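Local structure of epoxyqueuosine reductase (Streptococcus thermophilus, 5D6S) at residues A[45-57]-A[161-173]. The protein belongs to the epoxyqueuosine reductase (QueG) family and holds a cobalamin and two iron/sulfur clusters. Sequence-based numbering, arbitrary orientation.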
ATOM      1  N   LYS A  45       3.516  -3.863  19.697  1.00 71.23           N
ATOM      2  CA  LYS A  45       4.960  -3.939  19.952  1.00 72.95           C
ATOM      3  C   LYS A  45       5.490  -2.536  20.072  1.00 80.35           C
ATOM      4  O   LYS A  45       4.935  -1.616  19.479  1.00 85.69           O
ATOM      5  CB  LYS A  45       5.710  -4.649  18.829  1.00 67.42           C
ATOM      6  CG  LYS A  45       6.390  -5.933  19.226  1.00 68.20           C
ATOM      7  CD  LYS A  45       6.942  -6.642  17.994  1.00 71.19           C
ATOM      8  CE  LYS A  45       7.914  -7.748  18.355  1.00 68.32           C
ATOM      9  NZ  LYS A  45       9.278  -7.200  18.520  1.00 71.98           N
ATOM     10  N   ILE A  46       6.571  -2.386  20.824  1.00 82.41           N
ATOM     11  CA  ILE A  46       7.175  -1.080  21.043  1.00 71.45           C
ATOM     12  C   ILE A  46       8.661  -1.241  21.216  1.00 71.03           C
ATOM     13  O   ILE A  46       9.154  -2.289  21.634  1.00 79.77           O
ATOM     14  CB  ILE A  46       6.531  -0.360  22.231  1.00 71.74           C
ATOM     15  CG1 ILE A  46       7.042   1.068  22.345  1.00 69.73           C
ATOM     16  CG2 ILE A  46       6.740  -1.144  23.523  1.00 80.17           C
ATOM     17  CD1 ILE A  46       6.083   1.966  23.098  1.00 70.19           C
ATOM     18  N   GLY A  47       9.378  -0.204  20.845  1.00 74.31           N
ATOM     19  CA  GLY A  47      10.825  -0.262  20.748  1.00 72.87           C
ATOM     20  C   GLY A  47      11.365   1.121  21.056  1.00 74.93           C
ATOM     21  O   GLY A  47      10.611   2.089  21.060  1.00 61.57           O
ATOM     22  N   PHE A  48      12.668   1.196  21.342  1.00 75.67           N
ATOM     23  CA  PHE A  48      13.312   2.449  21.702  1.00 66.98           C
ATOM     24  C   PHE A  48      14.642   2.520  21.002  1.00 71.43           C
ATOM     25  O   PHE A  48      15.314   1.515  20.798  1.00 68.14           O
ATOM     26  CB  PHE A  48      13.507   2.552  23.211  1.00 67.00           C
ATOM     27  CG  PHE A  48      12.231   2.457  23.992  1.00 64.78           C
ATOM     28  CD1 PHE A  48      11.702   1.211  24.317  1.00 58.50           C
ATOM     29  CD2 PHE A  48      11.541   3.603  24.377  1.00 61.09           C
ATOM     30  CE1 PHE A  48      10.509   1.103  25.018  1.00 63.01           C
ATOM     31  CE2 PHE A  48      10.347   3.499  25.086  1.00 68.23           C
ATOM     32  CZ  PHE A  48       9.830   2.243  25.415  1.00 63.16           C
ATOM     33  N   THR A  49      15.013   3.721  20.601  1.00 76.90           N
ATOM     34  CA  THR A  49      16.292   3.912  19.944  1.00 79.12           C
ATOM     35  C   THR A  49      16.684   5.367  20.087  1.00 79.78           C
ATOM     36  O   THR A  49      15.886   6.208  20.492  1.00 66.98           O
ATOM     37  CB  THR A  49      16.263   3.500  18.466  1.00 77.42           C
ATOM     38  OG1 THR A  49      17.429   4.010  17.805  1.00 81.04           O
ATOM     39  CG2 THR A  49      15.039   4.052  17.789  1.00 84.81           C
ATOM     40  N   THR A  50      17.938   5.647  19.778  1.00 82.66           N
ATOM     41  CA  THR A  50      18.456   6.990  19.948  1.00 82.20           C
ATOM     42  C   THR A  50      17.916   7.864  18.830  1.00 79.57           C
ATOM     43  O   THR A  50      17.470   7.369  17.788  1.00 83.88           O
ATOM     44  CB  THR A  50      19.999   7.022  19.921  1.00 75.74           C
ATOM     45  OG1 THR A  50      20.465   6.642  18.621  1.00 74.02           O
ATOM     46  CG2 THR A  50      20.580   6.081  20.975  1.00 70.48           C
ATOM     47  N   ALA A  51      17.981   9.165  19.059  1.00 70.75           N
ATOM     48  CA  ALA A  51      17.791  10.145  18.009  1.00 63.85           C
ATOM     49  C   ALA A  51      19.076  10.317  17.184  1.00 66.99           C
ATOM     50  O   ALA A  51      19.292  11.371  16.586  1.00 65.46           O
ATOM     51  CB  ALA A  51      17.378  11.469  18.615  1.00 66.13           C
ATOM     52  N   ASP A  52      19.949   9.310  17.175  1.00 69.60           N
ATOM     53  CA  ASP A  52      21.163   9.395  16.371  1.00 78.93           C
ATOM     54  C   ASP A  52      20.753   9.349  14.924  1.00 70.36           C
ATOM     55  O   ASP A  52      19.811   8.629  14.556  1.00 67.77           O
ATOM     56  CB  ASP A  52      22.130   8.237  16.646  1.00 90.14           C
ATOM     57  CG  ASP A  52      22.896   8.405  17.945  1.00 96.83           C
ATOM     58  OD1 ASP A  52      22.793   9.471  18.581  1.00104.00           O
ATOM     59  OD2 ASP A  52      23.615   7.463  18.320  1.00102.19           O
ATOM     60  N   ASP A  53      21.459  10.109  14.108  1.00 62.06           N
ATOM     61  CA  ASP A  53      21.102  10.163  12.723  1.00 75.30           C
ATOM     62  C   ASP A  53      21.267   8.794  12.011  1.00 77.41           C
ATOM     63  O   ASP A  53      21.653   7.800  12.623  1.00 80.56           O
ATOM     64  CB  ASP A  53      21.798  11.337  12.023  1.00 83.68           C
ATOM     65  CG  ASP A  53      23.279  11.369  12.233  1.00 91.00           C
ATOM     66  OD1 ASP A  53      23.945  10.374  11.851  1.00106.82           O
ATOM     67  OD2 ASP A  53      23.782  12.417  12.709  1.00 86.70           O
ATOM     68  N   PHE A  54      20.911   8.738  10.736  1.00 76.30           N
ATOM     69  CA  PHE A  54      20.864   7.488  10.005  1.00 71.21           C
ATOM     70  C   PHE A  54      21.719   7.573   8.749  1.00 69.38           C
ATOM     71  O   PHE A  54      21.369   6.975   7.734  1.00 75.10           O
ATOM     72  CB  PHE A  54      19.426   7.170   9.561  1.00 68.15           C
ATOM     73  CG  PHE A  54      18.464   6.842  10.676  1.00 59.53           C
ATOM     74  CD1 PHE A  54      17.889   7.850  11.429  1.00 56.89           C
ATOM     75  CD2 PHE A  54      18.081   5.528  10.911  1.00 56.07           C
ATOM     76  CE1 PHE A  54      17.003   7.563  12.444  1.00 52.17           C
ATOM     77  CE2 PHE A  54      17.189   5.225  11.926  1.00 56.00           C
ATOM     78  CZ  PHE A  54      16.648   6.240  12.694  1.00 53.87           C
ATOM     79  N   ASP A  55      22.865   8.238   8.808  1.00 75.81           N
ATOM     80  CA  ASP A  55      23.629   8.460   7.567  1.00 82.20           C
ATOM     81  C   ASP A  55      24.084   7.185   6.844  1.00 76.41           C
ATOM     82  O   ASP A  55      24.518   7.267   5.685  1.00 70.70           O
ATOM     83  CB  ASP A  55      24.803   9.461   7.709  1.00 93.13           C
ATOM     84  CG  ASP A  55      25.397   9.501   9.100  1.00101.81           C
ATOM     85  OD1 ASP A  55      25.521   8.432   9.739  1.00 96.20           O
ATOM     86  OD2 ASP A  55      25.740  10.621   9.536  1.00108.92           O
ATOM     87  N   TYR A  56      23.971   6.011   7.474  1.00 75.60           N
ATOM     88  CA  TYR A  56      24.195   4.764   6.714  1.00 81.07           C
ATOM     89  C   TYR A  56      23.224   4.632   5.512  1.00 85.37           C
ATOM     90  O   TYR A  56      23.576   4.037   4.496  1.00 80.99           O
ATOM     91  CB  TYR A  56      24.176   3.522   7.614  1.00 74.46           C
ATOM     92  CG  TYR A  56      22.834   2.976   8.050  1.00 78.60           C
ATOM     93  CD1 TYR A  56      22.188   3.474   9.171  1.00 74.34           C
ATOM     94  CD2 TYR A  56      22.242   1.904   7.372  1.00 83.65           C
ATOM     95  CE1 TYR A  56      20.976   2.943   9.590  1.00 73.72           C
ATOM     96  CE2 TYR A  56      21.020   1.363   7.782  1.00 79.55           C
ATOM     97  CZ  TYR A  56      20.387   1.885   8.895  1.00 77.93           C
ATOM     98  OH  TYR A  56      19.164   1.363   9.306  1.00 74.70           O
ATOM     99  N   LEU A  57      22.045   5.260   5.628  1.00 80.71           N
ATOM    100  CA  LEU A  57      21.040   5.324   4.558  1.00 77.93           C
ATOM    101  C   LEU A  57      21.347   6.313   3.408  1.00 73.42           C
ATOM    102  O   LEU A  57      21.094   5.992   2.242  1.00 76.37           O
ATOM    103  CB  LEU A  57      19.672   5.647   5.154  1.00 75.04           C
ATOM    104  CG  LEU A  57      19.163   4.644   6.186  1.00 71.01           C
ATOM    105  CD1 LEU A  57      17.871   5.122   6.800  1.00 67.89           C
ATOM    106  CD2 LEU A  57      18.962   3.267   5.574  1.00 72.85           C
ATOM    107  N   LEU A 161      10.882  10.677   8.325  1.00 52.43           N
ATOM    108  CA  LEU A 161      11.736   9.529   8.618  1.00 62.68           C
ATOM    109  C   LEU A 161      11.405   8.295   7.778  1.00 59.39           C
ATOM    110  O   LEU A 161      10.277   8.120   7.296  1.00 59.32           O
ATOM    111  CB  LEU A 161      11.689   9.166  10.114  1.00 63.98           C
ATOM    112  CG  LEU A 161      12.218  10.276  11.033  1.00 66.90           C
ATOM    113  CD1 LEU A 161      12.179   9.787  12.467  1.00 70.27           C
ATOM    114  CD2 LEU A 161      13.619  10.720  10.650  1.00 67.00           C
ATOM    115  N   VAL A 162      12.411   7.431   7.663  1.00 56.59           N
ATOM    116  CA  VAL A 162      12.259   6.104   7.090  1.00 53.05           C
ATOM    117  C   VAL A 162      11.674   5.209   8.185  1.00 55.41           C
ATOM    118  O   VAL A 162      12.395   4.698   9.012  1.00 61.01           O
ATOM    119  CB  VAL A 162      13.607   5.553   6.590  1.00 50.30           C
ATOM    120  CG1 VAL A 162      13.398   4.222   5.900  1.00 54.61           C
ATOM    121  CG2 VAL A 162      14.269   6.552   5.653  1.00 46.44           C
ATOM    122  N   ASP A 163      10.353   5.049   8.190  1.00 60.50           N
ATOM    123  CA  ASP A 163       9.633   4.341   9.257  1.00 61.64           C
ATOM    124  C   ASP A 163      10.171   2.929   9.485  1.00 65.33           C
ATOM    125  O   ASP A 163      10.019   2.335  10.548  1.00 59.58           O
ATOM    126  CB  ASP A 163       8.151   4.215   8.894  1.00 64.79           C
ATOM    127  CG  ASP A 163       7.418   5.535   8.926  1.00 72.72           C
ATOM    128  OD1 ASP A 163       8.067   6.581   9.194  1.00 77.87           O
ATOM    129  OD2 ASP A 163       6.183   5.519   8.677  1.00 72.29           O
ATOM    130  N   THR A 164      10.765   2.392   8.439  1.00 67.58           N
ATOM    131  CA  THR A 164      11.102   1.009   8.395  1.00 66.22           C
ATOM    132  C   THR A 164      12.430   0.792   9.141  1.00 67.58           C
ATOM    133  O   THR A 164      12.593  -0.190   9.857  1.00 61.42           O
ATOM    134  CB  THR A 164      11.113   0.582   6.915  1.00 63.10           C
ATOM    135  OG1 THR A 164      10.566  -0.734   6.786  1.00 76.51           O
ATOM    136  CG2 THR A 164      12.489   0.662   6.292  1.00 58.12           C
ATOM    137  N   ALA A 165      13.348   1.739   8.964  1.00 71.05           N
ATOM    138  CA  ALA A 165      14.698   1.684   9.527  1.00 74.73           C
ATOM    139  C   ALA A 165      14.710   2.114  10.985  1.00 72.30           C
ATOM    140  O   ALA A 165      15.557   1.695  11.782  1.00 75.20           O
ATOM    141  CB  ALA A 165      15.647   2.569   8.720  1.00 73.97           C
ATOM    142  N   VAL A 166      13.758   2.956  11.326  1.00 67.70           N
ATOM    143  CA  VAL A 166      13.544   3.319  12.712  1.00 70.21           C
ATOM    144  C   VAL A 166      13.132   2.098  13.525  1.00 72.17           C
ATOM    145  O   VAL A 166      13.713   1.821  14.565  1.00 74.39           O
ATOM    146  CB  VAL A 166      12.470   4.415  12.840  1.00 66.31           C
ATOM    147  CG1 VAL A 166      11.983   4.535  14.270  1.00 63.89           C
ATOM    148  CG2 VAL A 166      13.029   5.740  12.343  1.00 67.12           C
ATOM    149  N   ALA A 167      12.126   1.375  13.042  1.00 71.58           N
ATOM    150  CA  ALA A 167      11.631   0.184  13.726  1.00 65.95           C
ATOM    151  C   ALA A 167      12.688  -0.925  13.848  1.00 67.79           C
ATOM    152  O   ALA A 167      12.609  -1.751  14.765  1.00 75.21           O
ATOM    153  CB  ALA A 167      10.403  -0.343  13.019  1.00 63.80           C
ATOM    154  N   LYS A 168      13.649  -0.959  12.933  1.00 60.73           N
ATOM    155  CA  LYS A 168      14.760  -1.895  13.054  1.00 70.75           C
ATOM    156  C   LYS A 168      15.711  -1.524  14.205  1.00 73.06           C
ATOM    157  O   LYS A 168      15.921  -2.337  15.111  1.00 67.22           O
ATOM    158  CB  LYS A 168      15.559  -2.013  11.760  1.00 72.75           C
ATOM    159  CG  LYS A 168      16.720  -2.979  11.907  1.00 80.63           C
ATOM    160  CD  LYS A 168      17.492  -3.197  10.629  1.00 84.93           C
ATOM    161  CE  LYS A 168      18.963  -3.377  10.953  1.00 89.62           C
ATOM    162  NZ  LYS A 168      19.790  -3.406   9.735  1.00 95.06           N
ATOM    163  N   ARG A 169      16.286  -0.319  14.170  1.00 73.67           N
ATOM    164  CA  ARG A 169      17.107   0.163  15.297  1.00 74.01           C
ATOM    165  C   ARG A 169      16.403   0.044  16.650  1.00 72.37           C
ATOM    166  O   ARG A 169      17.071   0.000  17.671  1.00 84.89           O
ATOM    167  CB  ARG A 169      17.569   1.623  15.145  1.00 71.40           C
ATOM    168  CG  ARG A 169      18.802   1.831  14.279  1.00 72.07           C
ATOM    169  CD  ARG A 169      19.709   2.971  14.756  1.00 66.20           C
ATOM    170  NE  ARG A 169      19.008   4.133  15.335  1.00 65.29           N
ATOM    171  CZ  ARG A 169      19.181   5.417  14.972  1.00 62.73           C
ATOM    172  NH1 ARG A 169      18.488   6.375  15.593  1.00 54.47           N
ATOM    173  NH2 ARG A 169      20.032   5.763  14.005  1.00 64.58           N
ATOM    174  N   ALA A 170      15.078   0.042  16.666  1.00 62.69           N
ATOM    175  CA  ALA A 170      14.350  -0.036  17.922  1.00 65.25           C
ATOM    176  C   ALA A 170      13.991  -1.469  18.295  1.00 63.44           C
ATOM    177  O   ALA A 170      13.303  -1.714  19.284  1.00 61.01           O
ATOM    178  CB  ALA A 170      13.104   0.831  17.860  1.00 70.67           C
ATOM    179  N   GLY A 171      14.447  -2.413  17.488  1.00 68.78           N
ATOM    180  CA  GLY A 171      14.173  -3.830  17.712  1.00 68.87           C
ATOM    181  C   GLY A 171      12.701  -4.215  17.684  1.00 66.63           C
ATOM    182  O   GLY A 171      12.248  -5.006  18.506  1.00 63.61           O
ATOM    183  N   ILE A 172      11.954  -3.677  16.720  1.00 72.61           N
ATOM    184  CA  ILE A 172      10.576  -4.159  16.453  1.00 77.82           C
ATOM    185  C   ILE A 172      10.675  -5.441  15.631  1.00 70.62           C
ATOM    186  O   ILE A 172       9.883  -6.374  15.799  1.00 70.29           O
ATOM    187  CB  ILE A 172       9.691  -3.107  15.723  1.00 80.59           C
ATOM    188  CG1 ILE A 172       8.919  -2.271  16.736  1.00 78.42           C
ATOM    189  CG2 ILE A 172       8.652  -3.762  14.817  1.00 90.26           C
ATOM    190  CD1 ILE A 172       9.790  -1.380  17.578  1.00 81.52           C
ATOM    191  N   GLY A 173      11.650  -5.461  14.732  1.00 57.57           N
ATOM    192  CA  GLY A 173      11.862  -6.606  13.898  1.00 51.96           C
ATOM    193  C   GLY A 173      13.032  -6.266  13.014  1.00 51.79           C
ATOM    194  O   GLY A 173      13.695  -5.257  13.231  1.00 47.86           O
TER
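R169, near the end of helix 163-169, lays its guanidinium flat on the ring of F54 in a cation-pi stack. The two planes are 10° apart, and R169 CZ sits 3.8 Å from the F54 ring centroid. T50 OG1 lies over the opposite face of the guanidinium. The helix crosses edge strand 45-50 of the four-stranded antiparallel sheet almost at a right angle.

The edge of the guanidinium is held by T49, near the end of the strand, and by the loop that follows. R169 NE donates to T49 OG1 at 2.9 Å, nearly straight at 161°. The T49 hydroxyl faces the arginine because OG1 is anti to the backbone N (chi1 166°). R169 NH1 and NH2 both grip D52 O end-on. NH1 lies in that carbonyl plane, on a lone pair, while NH2 stands above it. NH2 also reaches D53 O at 2.9 Å. These bonds and the stack fix the group's rotation. An ST turn, D52 N to T50 OG1, shapes the same loop.

F54 CZ packs on V166 CG2. L57 CD1 meets V162 CG2 tip to tip at 4.0 Å and touches A165 CB. L57 and V162 line the cobalamin pocket, so here the starts of helices 55-67 and 163-169 meet beside the ligand.

After the Schellman motif at G171, I172 CD1 packs on G47. At the strand's start, K45 NZ donates to I172 O at 2.9 Å from above the carbonyl plane.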